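Local structure of diaminopropionate ammonia-lyase (4D9I) at residues K7-N13 / A306-C312; F24-A29 / G242-V247; F102-K106 / W129-L134; F115-T119 / T171-T175; S146-R150 / E377-K383. The protein catalyses the pyridoxal 5'-phosphate-dependent alpha,beta-elimination of both L- and D-2,3-diaminopropionate to pyruvate and ammonia, working as a homodimer. All blocks are in the same frame, centred on the assembly; numbering follows the deposited sequence.

Contact 1 of 5, residues K7-N13 / A306-C312; sequences KIDIADN and ATQFISC
Two extended segments run antiparallel, the axes of strands 8-12 and 308-312 4.7 Å apart at an angle of 158°. The register pairs Ile8 with Cys312, Asp9 with Ser311, Ile10 with Ile310, Ala11 with Phe309 and Asp12 with Gln308. Backbone hydrogen bonds come in two rings: Asp9 N to Ser311 O and Ser311 N to Asp9 O, both 2.9 Å, then Ala11 N to Phe309 O and Phe309 N to Ala11 O, both 2.8 Å. Beyond the last pair, Asn13 N donates to Thr307 O at 2.9 Å. In the apolar layer, Ile8, Ile10 and Ile310, all with chi1 m, share one face: Ile8 CG2 meets Ile310 CG2 and Ile10 CG1 meets Ile310 CG1, each at 3.8 Å, packed against helices 338-352 and 356-363. On the other face the Phe309 ring, chi1 m, swings back so that CE1 lies 3.6 Å from Asn13 CB, and helix 265-272 packs there. Among polar side chains, Gln308 NE2 gives a 2.9 Å hydrogen bond to Asp12 OD1, while Asp12 OD2 bridges to Lys362 and Gln308 OE1 accepts from His254. A water joins Lys7 NZ (3.1 Å), Asp9 OD2 (3.2 Å) and Ser311 OG (2.7 Å); Lys7 also pairs with Asp261, Ser311 with Asp264. An N-terminal strand thus forms the antiparallel margin of the larger mixed sheet of a fold type II PLP enzyme.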
# COMPACT_ATOMS: atom_id res chain seq x y z
N LYS B 7 16.38 13.62 6.51
CA LYS B 7 17.56 14.26 5.98
C LYS B 7 17.46 14.32 4.45
O LYS B 7 17.43 13.28 3.79
CB LYS B 7 18.81 13.51 6.43
CG LYS B 7 20.10 14.06 5.86
CD LYS B 7 21.20 13.01 5.92
CE LYS B 7 22.48 13.56 5.34
NZ LYS B 7 23.70 12.79 5.73
N ILE B 8 17.34 15.53 3.90
CA ILE B 8 17.44 15.73 2.45
C ILE B 8 18.40 16.89 2.17
O ILE B 8 17.99 18.05 2.17
CB ILE B 8 16.10 16.12 1.78
CG1 ILE B 8 14.97 15.15 2.12
CG2 ILE B 8 16.28 16.19 0.26
CD1 ILE B 8 13.62 15.82 2.00
N ASP B 9 19.66 16.57 1.94
CA ASP B 9 20.63 17.61 1.63
C ASP B 9 20.65 17.82 0.13
O ASP B 9 20.81 16.86 -0.64
CB ASP B 9 22.03 17.22 2.14
CG ASP B 9 22.12 17.23 3.66
OD1 ASP B 9 21.39 18.00 4.30
OD2 ASP B 9 22.93 16.47 4.22
N ILE B 10 20.46 19.08 -0.28
CA ILE B 10 20.45 19.47 -1.69
C ILE B 10 21.65 20.35 -1.97
O ILE B 10 21.84 21.37 -1.30
CB ILE B 10 19.19 20.27 -2.07
CG1 ILE B 10 17.92 19.49 -1.74
CG2 ILE B 10 19.23 20.64 -3.55
CD1 ILE B 10 16.71 20.37 -1.45
N ALA B 11 22.45 19.95 -2.96
CA ALA B 11 23.58 20.76 -3.40
C ALA B 11 23.42 21.10 -4.87
O ALA B 11 23.27 20.19 -5.70
CB ALA B 11 24.89 20.04 -3.15
N ASP B 12 23.41 22.40 -5.16
CA ASP B 12 23.47 22.91 -6.54
C ASP B 12 24.77 22.48 -7.19
O ASP B 12 25.83 22.60 -6.58
CB ASP B 12 23.46 24.44 -6.55
CG ASP B 12 22.14 25.01 -6.15
OD1 ASP B 12 21.08 24.42 -6.43
OD2 ASP B 12 22.15 26.08 -5.53
N ASN B 13 24.69 21.99 -8.43
CA ASN B 13 25.90 21.59 -9.17
C ASN B 13 26.68 22.81 -9.64
O ASN B 13 26.35 23.41 -10.66
CB ASN B 13 25.54 20.66 -10.35
CG ASN B 13 26.76 20.23 -11.19
OD1 ASN B 13 26.59 19.72 -12.30
ND2 ASN B 13 27.96 20.41 -10.66
N ALA B 306 23.88 17.79 -14.71
CA ALA B 306 22.96 17.67 -13.56
C ALA B 306 22.73 19.02 -12.89
O ALA B 306 23.65 19.81 -12.72
CB ALA B 306 23.50 16.67 -12.55
N THR B 307 21.50 19.29 -12.48
CA THR B 307 21.21 20.59 -11.87
C THR B 307 21.59 20.56 -10.39
O THR B 307 22.23 21.48 -9.89
CB THR B 307 19.73 21.00 -12.03
OG1 THR B 307 19.31 20.71 -13.38
CG2 THR B 307 19.55 22.50 -11.74
N GLN B 308 21.21 19.47 -9.72
CA GLN B 308 21.41 19.33 -8.29
C GLN B 308 21.73 17.90 -7.88
O GLN B 308 21.34 16.95 -8.55
CB GLN B 308 20.15 19.79 -7.54
CG GLN B 308 20.07 21.30 -7.37
CD GLN B 308 18.68 21.77 -6.99
OE1 GLN B 308 17.70 21.02 -7.10
NE2 GLN B 308 18.58 23.01 -6.53
N PHE B 309 22.43 17.77 -6.77
CA PHE B 309 22.68 16.47 -6.16
C PHE B 309 21.99 16.44 -4.81
O PHE B 309 22.02 17.42 -4.08
CB PHE B 309 24.18 16.27 -5.97
CG PHE B 309 24.98 16.52 -7.21
CD1 PHE B 309 25.83 17.61 -7.30
CD2 PHE B 309 24.89 15.65 -8.29
CE1 PHE B 309 26.58 17.84 -8.44
CE2 PHE B 309 25.64 15.88 -9.45
CZ PHE B 309 26.48 16.98 -9.52
N ILE B 310 21.36 15.31 -4.49
CA ILE B 310 20.74 15.10 -3.18
C ILE B 310 21.38 13.92 -2.45
O ILE B 310 21.57 12.85 -3.03
CB ILE B 310 19.21 14.88 -3.27
CG1 ILE B 310 18.50 16.21 -3.58
CG2 ILE B 310 18.65 14.30 -1.96
CD1 ILE B 310 17.00 16.12 -3.76
N SER B 311 21.74 14.15 -1.19
CA SER B 311 22.15 13.10 -0.27
C SER B 311 21.05 12.94 0.77
O SER B 311 20.73 13.88 1.50
CB SER B 311 23.45 13.48 0.43
OG SER B 311 23.79 12.52 1.42
N CYS B 312 20.47 11.75 0.84
CA CYS B 312 19.33 11.55 1.72
C CYS B 312 19.41 10.35 2.66
O CYS B 312 20.15 9.39 2.43
CB CYS B 312 18.02 11.55 0.93
SG CYS B 312 17.79 10.09 -0.08
O HOH W 1 24.96 14.20 3.23

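Contact 2 of 5, residues F24-A29 / G242-V247; sequences FSQSQA and GYLVDV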
# COMPACT_ATOMS: atom_id res chain seq x y z
N PHE B 24 26.18 9.57 -25.63
CA PHE B 24 24.93 9.17 -24.96
C PHE B 24 23.78 10.11 -25.37
O PHE B 24 23.38 10.96 -24.58
CB PHE B 24 25.09 9.11 -23.42
CG PHE B 24 26.25 8.25 -22.96
CD1 PHE B 24 26.24 6.86 -23.15
CD2 PHE B 24 27.38 8.83 -22.38
CE1 PHE B 24 27.31 6.07 -22.76
CE2 PHE B 24 28.47 8.04 -22.00
CZ PHE B 24 28.44 6.66 -22.19
N SER B 25 23.26 9.92 -26.58
CA SER B 25 22.25 10.82 -27.17
C SER B 25 21.07 10.09 -27.80
O SER B 25 20.95 8.88 -27.69
CB SER B 25 22.91 11.74 -28.20
OG SER B 25 23.23 11.02 -29.38
N GLN B 26 20.21 10.83 -28.49
CA GLN B 26 19.04 10.25 -29.16
C GLN B 26 19.31 9.11 -30.16
O GLN B 26 18.58 8.12 -30.18
CB GLN B 26 18.26 11.35 -29.87
CG GLN B 26 17.24 12.01 -28.96
CD GLN B 26 16.58 13.20 -29.61
OE1 GLN B 26 17.18 14.28 -29.70
NE2 GLN B 26 15.34 13.03 -30.04
N SER B 27 20.35 9.25 -30.98
CA SER B 27 20.60 8.27 -32.05
C SER B 27 21.04 6.89 -31.53
O SER B 27 20.55 5.88 -32.02
CB SER B 27 21.57 8.82 -33.11
OG SER B 27 22.70 9.41 -32.51
N GLN B 28 21.93 6.86 -30.54
CA GLN B 28 22.37 5.59 -29.93
C GLN B 28 21.23 4.92 -29.18
O GLN B 28 21.06 3.70 -29.25
CB GLN B 28 23.56 5.76 -28.99
CG GLN B 28 24.83 6.22 -29.69
CD GLN B 28 25.01 7.72 -29.62
OE1 GLN B 28 24.09 8.46 -29.20
NE2 GLN B 28 26.18 8.20 -30.02
N ALA B 29 20.44 5.73 -28.47
CA ALA B 29 19.23 5.23 -27.82
C ALA B 29 18.25 4.65 -28.84
O ALA B 29 17.72 3.57 -28.62
CB ALA B 29 18.58 6.32 -27.00
N GLY B 242 21.81 11.84 -20.22
CA GLY B 242 22.45 12.14 -21.50
C GLY B 242 21.42 12.20 -22.62
O GLY B 242 21.41 13.16 -23.40
N TYR B 243 20.54 11.20 -22.66
CA TYR B 243 19.47 11.15 -23.66
C TYR B 243 18.50 12.32 -23.49
O TYR B 243 18.21 13.01 -24.45
CB TYR B 243 18.69 9.83 -23.61
CG TYR B 243 17.48 9.81 -24.54
CD1 TYR B 243 16.22 10.26 -24.13
CD2 TYR B 243 17.60 9.36 -25.85
CE1 TYR B 243 15.13 10.25 -24.99
CE2 TYR B 243 16.51 9.34 -26.72
CZ TYR B 243 15.28 9.79 -26.28
OH TYR B 243 14.23 9.75 -27.17
N LEU B 244 18.01 12.51 -22.26
CA LEU B 244 16.98 13.52 -21.98
C LEU B 244 17.44 14.93 -22.31
O LEU B 244 16.70 15.75 -22.88
CB LEU B 244 16.56 13.45 -20.51
CG LEU B 244 15.73 12.25 -20.07
CD1 LEU B 244 15.45 12.28 -18.57
CD2 LEU B 244 14.43 12.15 -20.85
N VAL B 245 18.70 15.20 -21.96
CA VAL B 245 19.29 16.52 -22.09
C VAL B 245 19.60 16.76 -23.57
O VAL B 245 19.60 17.90 -24.02
CB VAL B 245 20.49 16.61 -21.12
CG1 VAL B 245 21.79 17.00 -21.78
CG2 VAL B 245 20.13 17.39 -19.87
N ASP B 246 19.79 15.68 -24.33
CA ASP B 246 19.86 15.79 -25.79
C ASP B 246 18.51 16.17 -26.39
O ASP B 246 18.46 16.96 -27.33
CB ASP B 246 20.40 14.49 -26.42
CG ASP B 246 20.74 14.66 -27.90
OD1 ASP B 246 21.45 15.62 -28.26
OD2 ASP B 246 20.30 13.81 -28.71
N VAL B 247 17.43 15.59 -25.86
CA VAL B 247 16.06 15.88 -26.27
C VAL B 247 15.61 17.26 -25.81
O VAL B 247 15.04 18.02 -26.59
CB VAL B 247 15.07 14.82 -25.72
CG1 VAL B 247 13.62 15.24 -25.92
CG2 VAL B 247 15.33 13.46 -26.34
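This is a buried contact between the start of one helix and the flank of another: the turn leading into helix 26-36 lies against the C-terminal half of helix 235-248. Ser25 is the N-cap of the first helix, and its CA is 4.5 Å from that of Tyr243. The strongest link is a hydrogen bond from Gln26 N, in the first turn of that helix, to Asp246 OD2 at 3.0 Å; Asp246 reaches it with chi1 t, and Ser25 CB is 3.4 Å from the same OD2. Within the turn, Gln28 OE1 accepts from both Ser25 N (3.1 Å) and Ser25 OG (2.7 Å), holding the cap together. The approach is tight at Gly242: Phe24 O lies 3.0 Å from Gly242 C, and a beta carbon on this residue would clash with that oxygen. Tyr243, chi1 t, lays its ring along the entering helix, CD2 3.4 Å from Ala29 CB and CE2 3.6 Å from Gln26 CG, with Ser25 O at its edge. Val247 CG2 adds a contact to Gln26 CD at 3.5 Å. Helix 208-220 backs Tyr243, and the Phe24 ring leads away toward helices 197-206 and 296-305. A carboxylate from the neighbouring helix therefore meets an amide at the positive end of helix 26-36, joining charge-dipole attraction to close apolar packing.

Contact 3 of 5, residues F102-K106 / W129-L134; sequences FEHLK and WAAQQL
Two short helical segments, 102-106 and 129-133, diverge at 70° with axes no closer than 10.9 Å, so side chains fill the gap. The backbones come together at their C-terminal ends, where Lys106 CA is 4.3 Å from the CA of Leu134, the first residue to leave helical angles. Leu134 (chi1 m, chi2 t) is the main bump. Its CD2 enters a hollow walled by Phe102, Leu105 and Lys106, 3.9 Å from Phe102 CZ, 3.9 Å from Leu105 CB and 3.6 Å from Lys106 N, and sits over the Phe102 ring face in a CH-pi contact, 4.2 Å from the centroid. Phe102 (chi1 t) in turn reaches across to the second helix: its CE1 edge meets Gln133 CB at 3.8 Å, and CZ approaches Trp129 CH2 at 4.1 Å. Those rings are nearly parallel, at 16°, but slid apart with centroids 6.0 Å away, so they barely overlap. Gln133 (chi1 and chi2 m) brings NE2 within 3.2 Å of Lys106 CE on the outer side. Helix 81-93 packs against both Leu105 and Trp129. With no hydrogen bond between the segments, the contact rests on burial and close fit of largely apolar side chains, Leu134 and Phe102 foremost.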
# COMPACT_ATOMS: atom_id res chain seq x y z
N PHE B 102 17.46 -10.85 -32.67
CA PHE B 102 17.91 -11.48 -31.44
C PHE B 102 17.80 -12.99 -31.54
O PHE B 102 18.67 -13.71 -31.03
CB PHE B 102 17.06 -10.97 -30.27
CG PHE B 102 17.62 -11.30 -28.91
CD1 PHE B 102 17.04 -12.29 -28.13
CD2 PHE B 102 18.70 -10.59 -28.39
CE1 PHE B 102 17.54 -12.58 -26.86
CE2 PHE B 102 19.20 -10.88 -27.13
CZ PHE B 102 18.62 -11.87 -26.36
N GLU B 103 16.76 -13.48 -32.22
CA GLU B 103 16.59 -14.92 -32.47
C GLU B 103 17.67 -15.47 -33.39
O GLU B 103 18.16 -16.58 -33.18
CB GLU B 103 15.21 -15.23 -33.03
CG GLU B 103 15.00 -16.70 -33.37
CD GLU B 103 13.54 -17.10 -33.47
OE1 GLU B 103 12.65 -16.22 -33.43
OE2 GLU B 103 13.27 -18.32 -33.59
N HIS B 104 18.06 -14.69 -34.41
CA HIS B 104 19.21 -15.08 -35.22
C HIS B 104 20.43 -15.21 -34.36
O HIS B 104 21.24 -16.13 -34.55
CB HIS B 104 19.45 -14.10 -36.37
CG HIS B 104 18.51 -14.28 -37.53
ND1 HIS B 104 17.91 -13.24 -38.15
CD2 HIS B 104 18.07 -15.43 -38.19
CE1 HIS B 104 17.13 -13.70 -39.15
NE2 HIS B 104 17.23 -15.04 -39.17
N LEU B 105 20.59 -14.29 -33.41
CA LEU B 105 21.70 -14.34 -32.45
C LEU B 105 21.63 -15.55 -31.53
O LEU B 105 22.64 -16.23 -31.31
CB LEU B 105 21.79 -13.06 -31.61
CG LEU B 105 22.74 -11.94 -32.05
CD1 LEU B 105 22.72 -10.79 -31.05
CD2 LEU B 105 24.15 -12.47 -32.23
N LYS B 106 20.43 -15.80 -30.98
CA LYS B 106 20.19 -16.97 -30.12
C LYS B 106 20.77 -18.25 -30.73
O LYS B 106 21.47 -19.01 -30.06
CB LYS B 106 18.70 -17.15 -29.83
CG LYS B 106 18.11 -16.08 -28.90
CD LYS B 106 16.64 -16.35 -28.57
CE LYS B 106 16.50 -17.42 -27.50
NZ LYS B 106 15.12 -17.95 -27.40
N TRP B 129 20.51 -13.50 -17.66
CA TRP B 129 19.38 -13.62 -18.56
C TRP B 129 19.84 -13.63 -20.00
O TRP B 129 19.44 -14.50 -20.78
CB TRP B 129 18.36 -12.50 -18.29
CG TRP B 129 17.21 -12.54 -19.25
CD1 TRP B 129 16.01 -13.23 -19.10
CD2 TRP B 129 17.15 -11.92 -20.57
NE1 TRP B 129 15.22 -13.06 -20.21
CE2 TRP B 129 15.84 -12.28 -21.13
CE3 TRP B 129 18.02 -11.13 -21.32
CZ2 TRP B 129 15.43 -11.84 -22.38
CZ3 TRP B 129 17.60 -10.70 -22.59
CH2 TRP B 129 16.33 -11.06 -23.10
N ALA B 130 20.68 -12.67 -20.37
CA ALA B 130 21.19 -12.57 -21.74
C ALA B 130 22.05 -13.77 -22.14
O ALA B 130 21.87 -14.31 -23.23
CB ALA B 130 21.95 -11.27 -21.94
N ALA B 131 22.97 -14.16 -21.25
CA ALA B 131 23.76 -15.36 -21.48
C ALA B 131 22.87 -16.59 -21.75
O ALA B 131 23.14 -17.34 -22.71
CB ALA B 131 24.71 -15.63 -20.31
N GLN B 132 21.85 -16.80 -20.92
CA GLN B 132 20.92 -17.93 -21.09
C GLN B 132 20.24 -17.89 -22.46
O GLN B 132 20.27 -18.87 -23.19
CB GLN B 132 19.87 -18.00 -19.96
CG GLN B 132 19.12 -19.34 -19.90
CD GLN B 132 17.94 -19.35 -18.92
OE1 GLN B 132 17.37 -18.30 -18.59
NE2 GLN B 132 17.55 -20.53 -18.46
N GLN B 133 19.65 -16.75 -22.79
CA GLN B 133 19.05 -16.52 -24.11
C GLN B 133 19.97 -16.86 -25.29
O GLN B 133 19.56 -17.52 -26.25
CB GLN B 133 18.58 -15.06 -24.22
CG GLN B 133 17.37 -14.73 -23.35
CD GLN B 133 16.13 -15.50 -23.75
OE1 GLN B 133 15.46 -16.11 -22.92
NE2 GLN B 133 15.80 -15.46 -25.04
N LEU B 134 21.21 -16.40 -25.22
CA LEU B 134 22.14 -16.56 -26.34
C LEU B 134 22.93 -17.87 -26.34
O LEU B 134 23.81 -18.08 -27.19
CB LEU B 134 23.08 -15.34 -26.44
CG LEU B 134 22.36 -14.02 -26.74
CD1 LEU B 134 23.36 -12.91 -26.99
CD2 LEU B 134 21.38 -14.16 -27.91

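Contact 4 of 5, residues F115-T119 / T171-T175; sequences FATTT and TVRLT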
# COMPACT_ATOMS: atom_id res chain seq x y z
N PHE B 115 30.59 -15.08 -19.61
CA PHE B 115 30.48 -13.72 -19.08
C PHE B 115 30.57 -13.70 -17.57
O PHE B 115 29.77 -14.36 -16.90
CB PHE B 115 29.18 -13.07 -19.54
CG PHE B 115 29.08 -12.93 -21.02
CD1 PHE B 115 29.89 -12.02 -21.69
CD2 PHE B 115 28.21 -13.73 -21.75
CE1 PHE B 115 29.83 -11.90 -23.07
CE2 PHE B 115 28.15 -13.62 -23.14
CZ PHE B 115 28.94 -12.70 -23.79
N ALA B 116 31.50 -12.92 -17.04
CA ALA B 116 31.75 -12.90 -15.60
C ALA B 116 31.40 -11.54 -15.00
O ALA B 116 31.77 -10.49 -15.54
CB ALA B 116 33.20 -13.27 -15.31
N THR B 117 30.68 -11.56 -13.88
CA THR B 117 30.08 -10.36 -13.37
C THR B 117 29.91 -10.39 -11.86
O THR B 117 29.58 -11.42 -11.30
CB THR B 117 28.69 -10.18 -14.04
OG1 THR B 117 28.89 -9.96 -15.45
CG2 THR B 117 27.92 -9.03 -13.44
N THR B 118 30.17 -9.24 -11.22
CA THR B 118 29.77 -8.98 -9.83
C THR B 118 28.51 -8.11 -9.79
O THR B 118 28.36 -7.18 -10.57
CB THR B 118 30.89 -8.32 -9.00
OG1 THR B 118 31.92 -9.29 -8.73
CG2 THR B 118 30.35 -7.82 -7.67
N THR B 119 27.61 -8.42 -8.85
CA THR B 119 26.34 -7.74 -8.73
C THR B 119 25.77 -7.83 -7.33
O THR B 119 26.05 -8.77 -6.57
CB THR B 119 25.29 -8.32 -9.69
OG1 THR B 119 24.16 -7.43 -9.76
CG2 THR B 119 24.85 -9.72 -9.22
N THR B 171 34.74 -7.86 -3.99
CA THR B 171 34.16 -8.94 -4.79
C THR B 171 34.34 -8.71 -6.29
O THR B 171 34.56 -9.66 -7.05
CB THR B 171 32.67 -9.14 -4.44
OG1 THR B 171 32.55 -9.51 -3.06
CG2 THR B 171 32.02 -10.21 -5.31
N VAL B 172 34.24 -7.44 -6.71
CA VAL B 172 34.46 -7.06 -8.11
C VAL B 172 35.88 -7.44 -8.54
O VAL B 172 36.08 -7.94 -9.65
CB VAL B 172 34.21 -5.55 -8.36
CG1 VAL B 172 34.62 -5.16 -9.77
CG2 VAL B 172 32.75 -5.21 -8.16
N ARG B 173 36.84 -7.21 -7.65
CA ARG B 173 38.24 -7.57 -7.88
C ARG B 173 38.40 -9.09 -8.04
O ARG B 173 39.13 -9.55 -8.92
CB ARG B 173 39.13 -7.02 -6.76
CG ARG B 173 39.71 -5.63 -7.01
CD ARG B 173 38.66 -4.52 -7.01
N LEU B 174 37.70 -9.87 -7.20
CA LEU B 174 37.70 -11.32 -7.35
C LEU B 174 37.16 -11.76 -8.73
O LEU B 174 37.69 -12.70 -9.33
CB LEU B 174 36.91 -12.00 -6.23
N THR B 175 36.14 -11.07 -9.23
CA THR B 175 35.60 -11.32 -10.58
C THR B 175 36.65 -11.10 -11.67
O THR B 175 36.80 -11.93 -12.56
CB THR B 175 34.30 -10.51 -10.86
OG1 THR B 175 33.22 -11.07 -10.11
CG2 THR B 175 33.90 -10.56 -12.33
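Thr118 OG1 and Thr175 OG1 share a short hydrogen bond of 2.6 Å, in which either hydroxyl could be the donor. Thr118 OG1 also lies 3.2 Å from Thr171 O, a possible weak hydrogen bond to a carbonyl that already accepts Thr175 N at 3.0 Å within the helix. Both threonines of the close pair have chi1 m, which turns their hydroxyls to one another between strand and helix. The Thr171 hydroxyl is engaged with Asn167 and Thr164. Around this polar centre methyl groups do the packing: Thr118 CG2 meets Val172 CG2 at 3.6 Å, and Thr175 CG2 rests 4.1 Å from Ala116 CB and 3.7 Å from the backbone at Thr117 N. Ala116 and Thr118 point toward the helix, whereas Thr117 alternates to the other face and meets helix 122-133. The axes of strand 115-118 and helix 171-175 run nearly antiparallel, at 169° and 7.5 Å apart; small side chains permit this closeness. The strand leads directly to the loop bearing Asp120, the inferred proton acceptor for L-diaminopropionate, whose side chain is about 7 Å from that of Thr118. A helix laid antiparallel along a parallel four-stranded sheet, with the active-site loop leaving the strand's C-terminal end, is the alpha/beta layering of the smaller sheet domain in fold type II PLP enzymes.

Contact 5 of 5, residues S146-R150 / E377-K383; sequences SAQER and EGDTDVK
Arg150, Glu149 and Asp381 carry this contact between the start of helix 148-155 and the loop entering helix 382-389; the CA atoms of Glu149 and Asp381 are 6.5 Å apart. Arg150, chi1 m and chi2 and chi3 t, extends so that NH2 donates to Thr380 OG1 at 2.9 Å; that hydroxyl donates to Glu377 OE1 at 2.7 Å. Asp381 CB lies over the guanidinium face, 3.6 Å from NH2 of Arg150. Arg150 NH1 and Asp381 OD2 form only a long salt bridge of 4.0 Å, an attraction of charges, since the oxygen lies out of the guanidinium plane; a water sits 2.8 Å from that NH1 and 2.7 Å from that OD2. Glu149, chi1 and chi2 t, accepts from Val382 N at OE1, 2.9 Å, while waters link its carboxylate to Asp381 OD1 and Asp379 O. Asp381 (chi1 t) N-caps its helix, OD1 bonded to His384 N. Two acidic side chains thus meet first-turn amides, a water bridging their like charges, while Arg150 comes within about 6 Å of the Asp120 side chain, the inferred L-isomer proton acceptor.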
# COMPACT_ATOMS: atom_id res chain seq x y z
N SER B 146 24.09 -10.79 0.61
CA SER B 146 23.13 -10.88 -0.50
C SER B 146 21.88 -11.70 -0.19
O SER B 146 21.96 -12.81 0.29
CB SER B 146 23.80 -11.46 -1.76
OG SER B 146 24.60 -10.49 -2.38
N ALA B 147 20.72 -11.13 -0.52
CA ALA B 147 19.43 -11.78 -0.32
C ALA B 147 19.40 -13.07 -1.11
O ALA B 147 19.65 -13.07 -2.32
CB ALA B 147 18.30 -10.86 -0.77
N GLN B 148 19.07 -14.17 -0.43
CA GLN B 148 18.99 -15.49 -1.04
C GLN B 148 18.10 -15.51 -2.29
O GLN B 148 18.40 -16.22 -3.26
CB GLN B 148 18.47 -16.52 -0.03
CG GLN B 148 18.68 -17.97 -0.44
CD GLN B 148 20.14 -18.38 -0.41
OE1 GLN B 148 20.75 -18.60 -1.46
NE2 GLN B 148 20.70 -18.47 0.79
N GLU B 149 17.03 -14.73 -2.27
CA GLU B 149 16.13 -14.66 -3.42
C GLU B 149 16.83 -14.17 -4.69
O GLU B 149 16.57 -14.67 -5.78
CB GLU B 149 14.92 -13.75 -3.14
CG GLU B 149 13.87 -13.79 -4.24
CD GLU B 149 12.70 -12.85 -4.01
OE1 GLU B 149 12.59 -12.25 -2.93
OE2 GLU B 149 11.87 -12.73 -4.93
N ARG B 150 17.71 -13.18 -4.54
CA ARG B 150 18.41 -12.63 -5.68
C ARG B 150 19.44 -13.62 -6.23
O ARG B 150 19.61 -13.75 -7.46
CB ARG B 150 19.04 -11.28 -5.33
CG ARG B 150 18.04 -10.18 -5.01
CD ARG B 150 18.74 -8.89 -4.64
NE ARG B 150 17.79 -7.79 -4.63
CZ ARG B 150 17.53 -7.00 -3.60
NH1 ARG B 150 18.18 -7.12 -2.45
NH2 ARG B 150 16.63 -6.04 -3.74
N GLU B 377 13.22 -0.62 -10.17
CA GLU B 377 12.95 -2.03 -9.88
C GLU B 377 11.65 -2.20 -9.12
O GLU B 377 11.23 -1.27 -8.42
CB GLU B 377 14.10 -2.67 -9.07
CG GLU B 377 14.34 -2.00 -7.71
CD GLU B 377 15.18 -2.84 -6.75
OE1 GLU B 377 15.80 -3.87 -7.15
OE2 GLU B 377 15.23 -2.45 -5.55
N GLY B 378 11.05 -3.38 -9.23
CA GLY B 378 9.94 -3.75 -8.35
C GLY B 378 10.47 -4.43 -7.10
O GLY B 378 11.60 -4.16 -6.66
N ASP B 379 9.67 -5.34 -6.56
CA ASP B 379 9.99 -6.05 -5.33
C ASP B 379 10.96 -7.21 -5.59
O ASP B 379 10.61 -8.39 -5.46
CB ASP B 379 8.71 -6.54 -4.64
CG ASP B 379 7.82 -7.35 -5.57
OD1 ASP B 379 8.05 -7.34 -6.80
OD2 ASP B 379 6.87 -7.99 -5.08
N THR B 380 12.20 -6.87 -5.94
CA THR B 380 13.19 -7.87 -6.24
C THR B 380 13.58 -8.68 -4.99
O THR B 380 14.08 -9.78 -5.11
CB THR B 380 14.42 -7.23 -6.91
OG1 THR B 380 14.90 -6.17 -6.09
CG2 THR B 380 14.02 -6.67 -8.28
N ASP B 381 13.34 -8.11 -3.80
CA ASP B 381 13.47 -8.81 -2.54
C ASP B 381 12.09 -8.75 -1.85
O ASP B 381 11.78 -7.77 -1.19
CB ASP B 381 14.55 -8.14 -1.67
CG ASP B 381 14.71 -8.79 -0.29
OD1 ASP B 381 13.82 -9.54 0.15
OD2 ASP B 381 15.73 -8.54 0.37
N VAL B 382 11.29 -9.80 -2.01
CA VAL B 382 9.89 -9.75 -1.54
C VAL B 382 9.78 -9.68 -0.01
O VAL B 382 8.82 -9.10 0.53
CB VAL B 382 9.00 -10.87 -2.13
CG1 VAL B 382 8.98 -10.80 -3.65
CG2 VAL B 382 9.46 -12.24 -1.66
N LYS B 383 10.76 -10.29 0.67
CA LYS B 383 10.85 -10.28 2.13
C LYS B 383 10.97 -8.85 2.62
O LYS B 383 10.16 -8.38 3.42
CB LYS B 383 12.07 -11.09 2.58
CG LYS B 383 12.04 -11.56 4.03
CD LYS B 383 13.11 -12.63 4.23
CE LYS B 383 13.21 -13.07 5.68
NZ LYS B 383 13.34 -11.89 6.59
O HOH W 2 13.51 -12.01 -0.38
O HOH W 3 11.10 -10.72 -6.38
O HOH W 4 17.20 -6.35 0.08

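Overall arrangement
Four of the contacts divide between the regions of the two sheets, and contact 5 joins them. Contact 1 closes the edge of the larger sheet and, along the chain, encloses contacts 2, 3 and 4; contact 2, 23 Å from it between centres, joins helices 26-36 and 235-248. Contacts 3 and 4 lie in the region of the smaller sheet and touch through Ala131 CB and Phe115 CD2, 4.2 Å apart; strand 114-118 of contact 4 lies in sequence between the two helices of contact 3. Contact 5 links segments following strands 137-142 and 370-375, and comes within about 5 Å of contact 4 at nearest atoms. Contacts 4 and 5 approach Asp120, its side chain about 7 Å from that of Thr118 and 6 Å from that of Arg150.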